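Local coordinates for sulfite reductase [ferredoxin] (Mycobacterium tuberculosis, PDB 1ZJ8), which reduces sulfite to sulfide, probably with electrons from ferredoxin, using one siroheme and one [4Fe-4S] cluster per subunit, at residues Tyr104-Val109 against Glu170-Cys175; Ala136-Ser139 against Asn143-Tyr146. All blocks are in the same frame, centred on the assembly; numbering follows the deposited sequence.

In the fold
Contacts 1 and 2 are both buried and both touch the siroheme. Their centres lie about 11 Å apart. Strands 104-109 and 144-149 are neighbours in one antiparallel sheet, where Met-107 is paired by backbone with Tyr-146. Contact 2 is nested within the chain loop that contact 1 closes. Their chemistry differs. Contact 1 sets a strand against an irregular loop and relies on side chains of the strand, with an arginine bonded to a loop carbonyl and facing the sulfur of a cross-linked cysteine. Contact 2 is a beta hairpin, made chiefly of backbone hydrogen bonds, with polar side chains at its loop end. Arg-108 and Gln-145 link the two beside the cofactor.

Contact 1. Residues Tyr104-Val109 against Glu170-Cys175; sequences YFMMRV and EACGDC. With SRM (siroheme), chain E.
Arg-108 meets Ala-171 and Cys-172, and its guanidinium group is the centre of the contact. NH1 of Arg-108 donates a hydrogen bond to the backbone O of Ala-171, 3.3 Å away. The bond is bent, with an N-H...O angle of 146°, and the oxygen lies somewhat out of the guanidinium plane. Cys-172 SG sits over the centre of one guanidinium face, 4.1 Å from CZ of Arg-108. A siroheme carboxylate lies over the opposite face, offset toward its rim, and its O2B is 3.0 Å from NH1 of Arg-108. The guanidinium is thus sandwiched between a sulfur and a carboxylate. That negative charge would probably stabilise the arginine cation. The first two torsions of Arg-108 are anti; a bend at chi3 (-69°) then turns the group so that one face meets the carboxylate. Its stem also packs, with CD 4.0 Å from Ala-171 CB.

The Met-106 side is looser. Its CE comes only within 4.5 Å of Cys-172 SG. Met-106 packs more closely on the siroheme: its CG is 3.8 Å from O2A and its CE 4.0 Å from CAA. All four touching residues are buried, so the looser side faces the cofactor rather than solvent.

Cys-172 SG is joined covalently to CE2 of Tyr-80, so the loop is tied to the strand beside 104-109. NE of Arg-108 is hydrogen-bonded to Gln-145. Strand 104-109 runs between strands 79-83 and 144-149, and the loop 170-175 lies against it just before strand 176-181 of the next sheet.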
loop_
_atom_site.group_PDB
_atom_site.type_symbol
_atom_site.label_atom_id
_atom_site.label_comp_id
_atom_site.label_asym_id
_atom_site.label_seq_id
_atom_site.Cartn_x
_atom_site.Cartn_y
_atom_site.Cartn_z
ATOM N N TYR A 104 -21.301 -2.283 -9.229
ATOM C CA TYR A 104 -20.908 -1.836 -7.892
ATOM C C TYR A 104 -19.478 -1.302 -7.911
ATOM O O TYR A 104 -18.710 -1.593 -8.827
ATOM C CB TYR A 104 -21.048 -2.999 -6.904
ATOM C CG TYR A 104 -22.482 -3.441 -6.653
ATOM C CD1 TYR A 104 -23.311 -2.709 -5.807
ATOM C CD2 TYR A 104 -23.005 -4.591 -7.259
ATOM C CE1 TYR A 104 -24.614 -3.098 -5.567
ATOM C CE2 TYR A 104 -24.316 -4.994 -7.034
ATOM C CZ TYR A 104 -25.120 -4.243 -6.181
ATOM O OH TYR A 104 -26.433 -4.613 -5.910
ATOM N N PHE A 105 -19.130 -0.514 -6.900
ATOM C CA PHE A 105 -17.817 0.143 -6.829
ATOM C C PHE A 105 -17.027 -0.216 -5.580
ATOM O O PHE A 105 -17.578 -0.345 -4.488
ATOM C CB PHE A 105 -17.991 1.669 -6.849
ATOM C CG PHE A 105 -18.544 2.192 -8.141
ATOM C CD1 PHE A 105 -19.921 2.388 -8.298
ATOM C CD2 PHE A 105 -17.694 2.469 -9.213
ATOM C CE1 PHE A 105 -20.445 2.857 -9.498
ATOM C CE2 PHE A 105 -18.203 2.942 -10.416
ATOM C CZ PHE A 105 -19.585 3.137 -10.562
ATOM N N MET A 106 -15.726 -0.365 -5.753
ATOM C CA MET A 106 -14.805 -0.230 -4.649
ATOM C C MET A 106 -14.643 1.284 -4.439
ATOM O O MET A 106 -14.452 2.034 -5.408
ATOM C CB MET A 106 -13.449 -0.852 -4.998
ATOM C CG MET A 106 -12.398 -0.795 -3.868
ATOM S SD MET A 106 -11.519 0.806 -3.684
ATOM C CE MET A 106 -10.234 0.616 -4.934
ATOM N N MET A 107 -14.728 1.741 -3.192
ATOM C CA MET A 107 -14.433 3.138 -2.882
ATOM C C MET A 107 -13.308 3.242 -1.843
ATOM O O MET A 107 -13.346 2.573 -0.809
ATOM C CB MET A 107 -15.678 3.866 -2.410
ATOM C CG MET A 107 -15.457 5.370 -2.285
ATOM S SD MET A 107 -16.961 6.291 -1.826
ATOM C CE MET A 107 -17.138 5.845 -0.115
ATOM N N ARG A 108 -12.325 4.093 -2.133
ATOM C CA ARG A 108 -11.066 4.164 -1.388
ATOM C C ARG A 108 -10.967 5.496 -0.667
ATOM O O ARG A 108 -10.965 6.551 -1.300
ATOM C CB ARG A 108 -9.881 4.024 -2.366
ATOM C CG ARG A 108 -8.475 4.064 -1.731
ATOM C CD ARG A 108 -7.353 3.921 -2.780
ATOM N NE ARG A 108 -7.311 2.581 -3.372
ATOM C CZ ARG A 108 -6.432 2.182 -4.292
ATOM N NH1 ARG A 108 -5.490 2.993 -4.761
ATOM N NH2 ARG A 108 -6.473 0.950 -4.754
ATOM N N VAL A 109 -10.868 5.445 0.654
ATOM C CA VAL A 109 -10.765 6.658 1.436
ATOM C C VAL A 109 -9.305 7.023 1.626
ATOM O O VAL A 109 -8.509 6.196 2.067
ATOM C CB VAL A 109 -11.431 6.512 2.810
ATOM C CG1 VAL A 109 -11.419 7.844 3.546
ATOM C CG2 VAL A 109 -12.873 5.997 2.655
ATOM N N GLU A 170 -7.954 11.995 -5.575
ATOM C CA GLU A 170 -6.716 11.473 -6.150
ATOM C C GLU A 170 -6.253 10.237 -5.376
ATOM O O GLU A 170 -5.048 9.976 -5.259
ATOM C CB GLU A 170 -5.619 12.571 -6.221
ATOM C CG GLU A 170 -5.831 13.637 -7.338
ATOM C CD GLU A 170 -4.970 14.913 -7.191
ATOM O OE1 GLU A 170 -5.079 15.612 -6.161
ATOM O OE2 GLU A 170 -4.213 15.252 -8.125
ATOM N N ALA A 171 -7.226 9.477 -4.862
ATOM C CA ALA A 171 -6.954 8.223 -4.150
ATOM C C ALA A 171 -6.631 7.142 -5.171
ATOM O O ALA A 171 -5.814 6.254 -4.911
ATOM C CB ALA A 171 -8.150 7.803 -3.298
ATOM N N CYS A 172 -7.298 7.217 -6.326
ATOM C CA CYS A 172 -6.957 6.422 -7.520
ATOM C C CYS A 172 -6.516 7.416 -8.623
ATOM O O CYS A 172 -6.598 8.628 -8.441
ATOM C CB CYS A 172 -8.184 5.577 -7.983
ATOM S SG CYS A 172 -8.351 3.750 -7.526
ATOM N N GLY A 173 -6.039 6.901 -9.752
ATOM C CA GLY A 173 -5.800 7.744 -10.940
ATOM C C GLY A 173 -4.356 8.075 -11.282
ATOM O O GLY A 173 -3.426 7.674 -10.588
ATOM N N ASP A 174 -4.178 8.823 -12.369
ATOM C CA ASP A 174 -2.851 9.254 -12.847
ATOM C C ASP A 174 -2.402 10.560 -12.154
ATOM O O ASP A 174 -2.375 11.642 -12.770
ATOM C CB ASP A 174 -2.886 9.427 -14.375
ATOM C CG ASP A 174 -3.016 8.092 -15.131
ATOM O OD1 ASP A 174 -3.264 7.037 -14.486
ATOM O OD2 ASP A 174 -2.855 8.106 -16.382
ATOM N N CYS A 175 -2.043 10.418 -10.869
ATOM C CA CYS A 175 -1.907 11.534 -9.920
ATOM C C CYS A 175 -1.392 11.015 -8.565
ATOM O O CYS A 175 -1.314 9.807 -8.362
ATOM C CB CYS A 175 -3.277 12.167 -9.744
ATOM S SG CYS A 175 -4.543 10.913 -9.500
HETATM FE FE SRM E . -2.706 -1.525 -6.139
HETATM C CHA SRM E . -4.265 -1.798 -9.166
HETATM C CHB SRM E . -5.279 -3.104 -4.688
HETATM C CHC SRM E . -1.237 -1.220 -3.251
HETATM C CHD SRM E . 0.349 -2.064 -7.659
HETATM N NA SRM E . -4.510 -2.120 -6.763
HETATM C C1A SRM E . -5.032 -2.041 -8.007
HETATM C C2A SRM E . -6.516 -2.238 -8.054
HETATM C CMA SRM E . -7.198 -0.905 -8.085
HETATM C CDA SRM E . -6.943 -3.172 -9.152
HETATM C CEA SRM E . -7.557 -2.618 -10.399
HETATM O O3A SRM E . -6.882 -1.866 -11.109
HETATM O O4A SRM E . -8.722 -2.900 -10.717
HETATM C C3A SRM E . -6.734 -2.928 -6.751
HETATM C CAA SRM E . -7.981 -2.526 -6.038
HETATM C CBA SRM E . -9.003 -3.509 -6.546
HETATM C CCA SRM E . -10.030 -3.798 -5.500
HETATM O O1A SRM E . -9.663 -3.930 -4.312
HETATM O O2A SRM E . -11.233 -3.878 -5.850
HETATM C C4A SRM E . -5.459 -2.695 -6.016
HETATM N NB SRM E . -3.258 -1.938 -4.297
HETATM C C1B SRM E . -4.347 -2.542 -3.819
HETATM C C2B SRM E . -4.475 -2.536 -2.322
HETATM C CMB SRM E . -5.872 -2.308 -1.817
HETATM C CDB SRM E . -4.014 -3.869 -1.833
HETATM C CEB SRM E . -4.052 -4.132 -0.370
HETATM O O3B SRM E . -4.831 -4.965 0.142
HETATM O O4B SRM E . -3.278 -3.479 0.329
HETATM C C3B SRM E . -3.472 -1.451 -1.996
HETATM C CAB SRM E . -4.118 -0.090 -2.029
HETATM C CBB SRM E . -3.385 0.900 -1.175
HETATM C CCB SRM E . -3.915 2.284 -1.414
HETATM O O1B SRM E . -4.674 2.815 -0.607
HETATM O O2B SRM E . -3.580 2.931 -2.401
HETATM C C4B SRM E . -2.600 -1.518 -3.221
HETATM N NC SRM E . -0.873 -1.740 -5.564
HETATM C C1C SRM E . -0.406 -1.394 -4.347
HETATM C C2C SRM E . 0.958 -1.603 -4.195
HETATM C CDC SRM E . 1.790 -1.598 -2.957
HETATM C CEC SRM E . 2.371 -0.346 -2.425
HETATM O O3C SRM E . 2.024 0.759 -2.901
HETATM O O4C SRM E . 3.205 -0.484 -1.518
HETATM C C3C SRM E . 1.365 -1.893 -5.462
HETATM C CAC SRM E . 2.812 -2.168 -5.712
HETATM C CBC SRM E . 3.828 -1.049 -5.628
HETATM C CCC SRM E . 3.784 -0.249 -6.918
HETATM O O1C SRM E . 2.796 0.489 -7.181
HETATM O O2C SRM E . 4.758 -0.386 -7.703
HETATM C C4C SRM E . 0.265 -1.905 -6.280
HETATM N ND SRM E . -2.060 -1.521 -8.057
HETATM C C1D SRM E . -0.834 -1.942 -8.408
HETATM C C2D SRM E . -0.850 -2.307 -9.768
HETATM C CAD SRM E . 0.379 -2.221 -10.655
HETATM C CBD SRM E . 0.618 -0.961 -11.427
HETATM C CCD SRM E . 1.862 -0.715 -12.232
HETATM O O1D SRM E . 2.608 0.213 -11.848
HETATM O O2D SRM E . 2.138 -1.414 -13.244
HETATM C C3D SRM E . -2.141 -2.087 -10.219
HETATM C CDD SRM E . -2.535 -1.901 -11.659
HETATM C CED SRM E . -2.298 -0.615 -12.419
HETATM O O3D SRM E . -1.986 0.425 -11.838
HETATM O O4D SRM E . -2.410 -0.570 -13.652
HETATM C C4D SRM E . -2.877 -1.599 -9.151
#

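Contact 2. Residues Ala136-Ser139 against Asn143-Tyr146; sequences ADIS and NVQY. With SRM (siroheme), chain E.
Ser-139 OG accepts a hydrogen bond from the backbone N of Asn-143, 3.0 Å away. A weak bond from Arg-141 N reaches the same oxygen. It also lies 3.2 Å from O1B of a siroheme carboxylate. Ser-139 OG stands between the backbone N and the carbonyl carbon (chi1 83°), which turns it to the start of the second strand. Asn-143 ND2 also hydrogen-bonds to O1B, but the modelled distance is too short to be trusted. The other end of that amide, OD1, is held by Cys-111 N.

The shortest backbone bond between the segments is from Ser-139 N to Asn-143 O, at 2.7 Å. Behind it, Asp-137 and Gln-145 form a hydrogen-bonded antiparallel pair. Asp-137 N reaches Gln-145 O at 3.2 Å, and Gln-145 N returns to Asp-137 O at 3.0 Å. Between this pair and the Ser-139 to Asn-143 bond, Ile-138 and Val-144 form a non-hydrogen-bonded pair. Their side chains share the face opposite Asp-137 and Gln-145, with Ile-138 CG1 4.3 Å from Val-144 CG1. Both touch Phe-386 of a second sheet.

The extended chain of Gln-145 brings its amide against the siroheme methyl CMB. Its NE2 makes a weak hydrogen bond of 3.3 Å to O1A, on another carboxylate, while OE1 faces Arg-108. Together they are consistent with the way the amide is turned. Asp-137, on the same face as Gln-145, forms a salt bridge with Arg-363.

This is a beta hairpin within the ferredoxin-like half domain. Asp-140 N in the turn also hydrogen-bonds to the cofactor, so the loop end and Gln-145 together line part of the siroheme pocket.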
loop_
_atom_site.group_PDB
_atom_site.type_symbol
_atom_site.label_atom_id
_atom_site.label_comp_id
_atom_site.label_asym_id
_atom_site.label_seq_id
_atom_site.Cartn_x
_atom_site.Cartn_y
_atom_site.Cartn_z
ATOM N N ALA A 136 -15.024 -3.490 4.989
ATOM C CA ALA A 136 -14.009 -2.493 5.309
ATOM C C ALA A 136 -12.667 -3.200 5.430
ATOM O O ALA A 136 -12.501 -4.036 6.304
ATOM C CB ALA A 136 -14.359 -1.815 6.609
ATOM N N ASP A 137 -11.733 -2.892 4.533
ATOM C CA ASP A 137 -10.417 -3.541 4.531
ATOM C C ASP A 137 -9.301 -2.498 4.558
ATOM O O ASP A 137 -9.306 -1.569 3.740
ATOM C CB ASP A 137 -10.260 -4.442 3.308
ATOM C CG ASP A 137 -11.292 -5.567 3.269
ATOM O OD1 ASP A 137 -11.705 -6.032 4.366
ATOM O OD2 ASP A 137 -11.696 -5.980 2.139
ATOM N N ILE A 138 -8.366 -2.641 5.505
ATOM C CA ILE A 138 -7.284 -1.677 5.665
ATOM C C ILE A 138 -6.255 -2.053 4.675
ATOM O O ILE A 138 -5.724 -3.145 4.734
ATOM C CB ILE A 138 -6.575 -1.695 7.046
ATOM C CG1 ILE A 138 -7.387 -0.954 8.095
ATOM C CG2 ILE A 138 -5.206 -1.004 6.981
ATOM C CD1 ILE A 138 -8.399 -1.856 8.763
ATOM N N SER A 139 -5.949 -1.115 3.795
ATOM C CA SER A 139 -4.978 -1.307 2.758
ATOM C C SER A 139 -3.556 -1.158 3.340
ATOM O O SER A 139 -3.372 -0.637 4.448
ATOM C CB SER A 139 -5.265 -0.250 1.701
ATOM O OG SER A 139 -4.662 0.993 2.035
ATOM N N ASN A 143 -4.897 3.333 3.922
ATOM C CA ASN A 143 -6.307 3.594 3.588
ATOM C C ASN A 143 -7.303 2.491 4.038
ATOM O O ASN A 143 -6.921 1.372 4.394
ATOM C CB ASN A 143 -6.435 3.780 2.074
ATOM C CG ASN A 143 -5.696 5.010 1.574
ATOM O OD1 ASN A 143 -5.546 5.989 2.311
ATOM N ND2 ASN A 143 -5.234 4.968 0.315
ATOM N N VAL A 144 -8.584 2.836 4.032
ATOM C CA VAL A 144 -9.640 1.842 4.039
ATOM C C VAL A 144 -10.289 1.841 2.691
ATOM O O VAL A 144 -10.350 2.873 2.028
ATOM C CB VAL A 144 -10.752 2.111 5.043
ATOM C CG1 VAL A 144 -10.296 1.749 6.420
ATOM C CG2 VAL A 144 -11.192 3.547 4.980
ATOM N N GLN A 145 -10.779 0.670 2.307
ATOM C CA GLN A 145 -11.529 0.503 1.088
ATOM C C GLN A 145 -12.852 -0.141 1.383
ATOM O O GLN A 145 -12.924 -1.105 2.175
ATOM C CB GLN A 145 -10.774 -0.395 0.128
ATOM C CG GLN A 145 -9.544 0.227 -0.434
ATOM C CD GLN A 145 -9.024 -0.537 -1.619
ATOM O OE1 GLN A 145 -8.270 -0.006 -2.405
ATOM N NE2 GLN A 145 -9.433 -1.794 -1.759
ATOM N N TYR A 146 -13.888 0.390 0.733
ATOM C CA TYR A 146 -15.255 -0.125 0.836
ATOM C C TYR A 146 -15.547 -0.917 -0.426
ATOM O O TYR A 146 -14.897 -0.686 -1.435
ATOM C CB TYR A 146 -16.233 1.039 0.900
ATOM C CG TYR A 146 -16.143 1.958 2.109
ATOM C CD1 TYR A 146 -16.399 1.486 3.389
ATOM C CD2 TYR A 146 -15.869 3.319 1.959
ATOM C CE1 TYR A 146 -16.370 2.344 4.508
ATOM C CE2 TYR A 146 -15.833 4.197 3.069
ATOM C CZ TYR A 146 -16.090 3.699 4.347
ATOM O OH TYR A 146 -16.066 4.521 5.472
HETATM FE FE SRM E . -2.706 -1.525 -6.139
HETATM C CHA SRM E . -4.265 -1.798 -9.166
HETATM C CHB SRM E . -5.279 -3.104 -4.688
HETATM C CHC SRM E . -1.237 -1.220 -3.251
HETATM C CHD SRM E . 0.349 -2.064 -7.659
HETATM N NA SRM E . -4.510 -2.120 -6.763
HETATM C C1A SRM E . -5.032 -2.041 -8.007
HETATM C C2A SRM E . -6.516 -2.238 -8.054
HETATM C CMA SRM E . -7.198 -0.905 -8.085
HETATM C CDA SRM E . -6.943 -3.172 -9.152
HETATM C CEA SRM E . -7.557 -2.618 -10.399
HETATM O O3A SRM E . -6.882 -1.866 -11.109
HETATM O O4A SRM E . -8.722 -2.900 -10.717
HETATM C C3A SRM E . -6.734 -2.928 -6.751
HETATM C CAA SRM E . -7.981 -2.526 -6.038
HETATM C CBA SRM E . -9.003 -3.509 -6.546
HETATM C CCA SRM E . -10.030 -3.798 -5.500
HETATM O O1A SRM E . -9.663 -3.930 -4.312
HETATM O O2A SRM E . -11.233 -3.878 -5.850
HETATM C C4A SRM E . -5.459 -2.695 -6.016
HETATM N NB SRM E . -3.258 -1.938 -4.297
HETATM C C1B SRM E . -4.347 -2.542 -3.819
HETATM C C2B SRM E . -4.475 -2.536 -2.322
HETATM C CMB SRM E . -5.872 -2.308 -1.817
HETATM C CDB SRM E . -4.014 -3.869 -1.833
HETATM C CEB SRM E . -4.052 -4.132 -0.370
HETATM O O3B SRM E . -4.831 -4.965 0.142
HETATM O O4B SRM E . -3.278 -3.479 0.329
HETATM C C3B SRM E . -3.472 -1.451 -1.996
HETATM C CAB SRM E . -4.118 -0.090 -2.029
HETATM C CBB SRM E . -3.385 0.900 -1.175
HETATM C CCB SRM E . -3.915 2.284 -1.414
HETATM O O1B SRM E . -4.674 2.815 -0.607
HETATM O O2B SRM E . -3.580 2.931 -2.401
HETATM C C4B SRM E . -2.600 -1.518 -3.221
HETATM N NC SRM E . -0.873 -1.740 -5.564
HETATM C C1C SRM E . -0.406 -1.394 -4.347
HETATM C C2C SRM E . 0.958 -1.603 -4.195
HETATM C CDC SRM E . 1.790 -1.598 -2.957
HETATM C CEC SRM E . 2.371 -0.346 -2.425
HETATM O O3C SRM E . 2.024 0.759 -2.901
HETATM O O4C SRM E . 3.205 -0.484 -1.518
HETATM C C3C SRM E . 1.365 -1.893 -5.462
HETATM C CAC SRM E . 2.812 -2.168 -5.712
HETATM C CBC SRM E . 3.828 -1.049 -5.628
HETATM C CCC SRM E . 3.784 -0.249 -6.918
HETATM O O1C SRM E . 2.796 0.489 -7.181
HETATM O O2C SRM E . 4.758 -0.386 -7.703
HETATM C C4C SRM E . 0.265 -1.905 -6.280
HETATM N ND SRM E . -2.060 -1.521 -8.057
HETATM C C1D SRM E . -0.834 -1.942 -8.408
HETATM C C2D SRM E . -0.850 -2.307 -9.768
HETATM C CAD SRM E . 0.379 -2.221 -10.655
HETATM C CBD SRM E . 0.618 -0.961 -11.427
HETATM C CCD SRM E . 1.862 -0.715 -12.232
HETATM O O1D SRM E . 2.608 0.213 -11.848
HETATM O O2D SRM E . 2.138 -1.414 -13.244
HETATM C C3D SRM E . -2.141 -2.087 -10.219
HETATM C CDD SRM E . -2.535 -1.901 -11.659
HETATM C CED SRM E . -2.298 -0.615 -12.419
HETATM O O3D SRM E . -1.986 0.425 -11.838
HETATM O O4D SRM E . -2.410 -0.570 -13.652
HETATM C C4D SRM E . -2.877 -1.599 -9.151
#